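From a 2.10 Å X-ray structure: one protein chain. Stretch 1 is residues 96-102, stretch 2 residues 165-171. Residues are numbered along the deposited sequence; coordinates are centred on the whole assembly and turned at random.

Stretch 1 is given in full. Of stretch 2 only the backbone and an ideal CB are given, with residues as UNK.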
# COMPACT_ATOMS: atom_id res chain seq x y z
N VAL A 96 -3.72 13.69 7.72
CA VAL A 96 -3.82 12.54 6.76
C VAL A 96 -4.86 11.53 7.28
O VAL A 96 -5.70 11.05 6.54
CB VAL A 96 -2.44 11.85 6.52
CG1 VAL A 96 -2.56 10.61 5.56
CG2 VAL A 96 -1.41 12.82 5.99
N TYR A 97 -4.79 11.24 8.57
CA TYR A 97 -5.72 10.35 9.27
C TYR A 97 -7.17 10.80 9.14
O TYR A 97 -8.02 10.03 8.68
CB TYR A 97 -5.30 10.23 10.74
CG TYR A 97 -6.16 9.37 11.62
CD1 TYR A 97 -5.90 8.01 11.78
CD2 TYR A 97 -7.24 9.94 12.33
CE1 TYR A 97 -6.72 7.20 12.63
CE2 TYR A 97 -8.06 9.16 13.18
CZ TYR A 97 -7.79 7.79 13.32
OH TYR A 97 -8.61 7.02 14.15
N ASP A 98 -7.45 12.05 9.52
CA ASP A 98 -8.83 12.59 9.41
C ASP A 98 -9.27 12.58 7.95
O ASP A 98 -10.41 12.16 7.65
CB ASP A 98 -8.92 14.03 9.92
CG ASP A 98 -8.72 14.15 11.43
OD1 ASP A 98 -8.90 13.16 12.17
OD2 ASP A 98 -8.43 15.28 11.87
N TYR A 99 -8.39 13.08 7.08
CA TYR A 99 -8.66 13.11 5.63
C TYR A 99 -9.06 11.75 5.08
O TYR A 99 -10.06 11.62 4.39
CB TYR A 99 -7.49 13.66 4.80
CG TYR A 99 -7.80 13.49 3.34
CD1 TYR A 99 -8.76 14.31 2.71
CD2 TYR A 99 -7.24 12.46 2.59
CE1 TYR A 99 -9.09 14.13 1.40
CE2 TYR A 99 -7.57 12.27 1.26
CZ TYR A 99 -8.49 13.11 0.68
OH TYR A 99 -8.85 12.94 -0.64
N SER A 100 -8.26 10.73 5.40
CA SER A 100 -8.51 9.40 4.90
C SER A 100 -9.84 8.81 5.39
O SER A 100 -10.56 8.21 4.61
CB SER A 100 -7.32 8.48 5.22
OG SER A 100 -7.52 7.18 4.64
N LEU A 101 -10.15 8.93 6.67
CA LEU A 101 -11.40 8.36 7.18
C LEU A 101 -12.63 9.03 6.60
O LEU A 101 -13.69 8.40 6.49
CB LEU A 101 -11.46 8.43 8.71
CG LEU A 101 -10.41 7.65 9.48
CD1 LEU A 101 -10.49 7.92 10.97
CD2 LEU A 101 -10.65 6.18 9.23
N ALA A 102 -12.47 10.30 6.24
CA ALA A 102 -13.58 11.12 5.71
C ALA A 102 -13.75 10.91 4.21
O ALA A 102 -14.82 11.18 3.68
CB ALA A 102 -13.33 12.60 6.01
N UNK A 165 -4.60 1.10 5.49
CA UNK A 165 -5.07 -0.20 6.01
C UNK A 165 -6.20 -0.01 7.03
O UNK A 165 -7.22 -0.69 6.98
CB UNK A 165 -3.91 -0.97 6.65
N UNK A 166 -6.00 0.92 7.95
CA UNK A 166 -6.98 1.22 8.98
C UNK A 166 -8.29 1.68 8.32
O UNK A 166 -9.37 1.26 8.70
CB UNK A 166 -6.45 2.29 9.94
N UNK A 167 -8.18 2.53 7.29
CA UNK A 167 -9.36 3.04 6.56
C UNK A 167 -10.14 1.93 5.85
O UNK A 167 -11.35 1.87 5.98
CB UNK A 167 -8.92 4.09 5.53
N UNK A 168 -9.45 1.07 5.12
CA UNK A 168 -10.11 -0.01 4.41
C UNK A 168 -10.63 -1.06 5.40
O UNK A 168 -11.67 -1.66 5.16
CB UNK A 168 -9.15 -0.65 3.40
N UNK A 169 -9.95 -1.26 6.53
CA UNK A 169 -10.48 -2.15 7.58
C UNK A 169 -11.87 -1.67 8.02
O UNK A 169 -12.80 -2.48 8.23
CB UNK A 169 -9.53 -2.20 8.78
N UNK A 170 -12.01 -0.35 8.17
CA UNK A 170 -13.30 0.22 8.58
C UNK A 170 -14.35 0.05 7.46
O UNK A 170 -15.50 -0.28 7.76
CB UNK A 170 -13.14 1.70 8.93
N UNK A 171 -13.97 0.25 6.20
CA UNK A 171 -14.91 0.04 5.08
C UNK A 171 -15.36 -1.40 4.92
O UNK A 171 -16.45 -1.66 4.41
CB UNK A 171 -14.27 0.50 3.77

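Both stretches are helical and run in roughly the same direction, their axes 28° apart and 9.5 Å from each other at closest approach. Positions 166, 167 and 170 turn their CA-to-CB bonds toward stretch 1; the others have little there to reach.

At position 165, helical backbone angles and an ideal CB with nothing of stretch 1 within 5.5 Å leave the choice wide. The residue is Thr165, in the m rotamer; its carbonyl O accepts the backbone hydrogen bond from N of position 169 (2.8 Å).

Position 166 points toward stretch 1, yet its CB is still distant, so a side chain of some length is needed. What lies ahead is the ring of Tyr97 and, to one side, the methyl CD2 of Leu101. An aromatic ring or a long aliphatic chain would fill this space, and a polar tip could also make use of the Tyr97 hydroxyl. The residue is His166. Its t rotamer carries the ring to Tyr97, with CD2 3.6 Å from Tyr97 CE1. The planes are only 18° apart, but the rings meet rim to rim, centroids 5.8 Å apart, so neither covers the other's face. A water links the polar ends, 2.4 Å from Tyr97 OH and 3.0 Å from His166 NE2.

At position 167 the helices come close: its CA lies 5.7 Å from Leu101 CA, and the ideal CB is 3.5 Å from Ser100 OG and 4.6 Å from Leu101 CD2. So little room favours a small residue: alanine would fit, while serine or threonine could also answer the hydroxyl. The residue is Thr167. In the m rotamer its OG1 lies 2.7 Å from Ser100 OG, well within hydrogen-bonding distance, and 4.0 Å from Leu101 CD2.

Positions 168 and 169 find no partner in stretch 1, and many residues would serve. Thr168 adopts the p rotamer, which brings OG1 within 3.2 Å of Thr165 O, back along its own helix. Asn169 hydrogen-bonds through its amide group elsewhere in the structure.

Position 170, one turn beyond 166, again points toward stretch 1, with Leu101 CD2 5.1 Å from its ideal CB. That methyl invites an apolar side chain long enough to close the gap, such as leucine, isoleucine or methionine. The residue is Ile170, whose CD1 packs 3.7 Å from Leu101 CD2.

Position 171 has no neighbour in stretch 1 near its CB, so small or polar residues are as acceptable as larger ones. It is Ser171, whose backbone N continues the helix by bonding to Thr167 O at 3.1 Å.

Stretch 2 (165-171) THTTNIS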
# COMPACT_ATOMS: atom_id res chain seq x y z
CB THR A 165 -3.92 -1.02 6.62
OG1 THR A 165 -2.87 -1.21 5.65
CG2 THR A 165 -4.39 -2.41 7.05
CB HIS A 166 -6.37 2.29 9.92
CG HIS A 166 -7.27 2.71 11.06
ND1 HIS A 166 -7.85 1.81 11.93
CD2 HIS A 166 -7.63 3.94 11.49
CE1 HIS A 166 -8.56 2.47 12.83
NE2 HIS A 166 -8.44 3.76 12.59
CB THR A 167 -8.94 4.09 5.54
OG1 THR A 167 -8.25 5.15 6.25
CG2 THR A 167 -10.19 4.65 4.80
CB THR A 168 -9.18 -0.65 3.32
OG1 THR A 168 -8.04 -1.20 3.94
CG2 THR A 168 -8.68 0.39 2.33
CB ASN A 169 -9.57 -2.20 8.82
CG ASN A 169 -8.36 -3.12 8.67
OD1 ASN A 169 -8.30 -3.97 7.79
ND2 ASN A 169 -7.36 -2.94 9.56
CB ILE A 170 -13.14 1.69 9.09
CG1 ILE A 170 -12.40 1.70 10.46
CG2 ILE A 170 -14.53 2.44 9.23
CD1 ILE A 170 -11.72 3.02 10.78
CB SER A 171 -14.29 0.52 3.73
OG SER A 171 -13.91 1.87 3.85
O HOH W 1 -10.32 5.31 14.35
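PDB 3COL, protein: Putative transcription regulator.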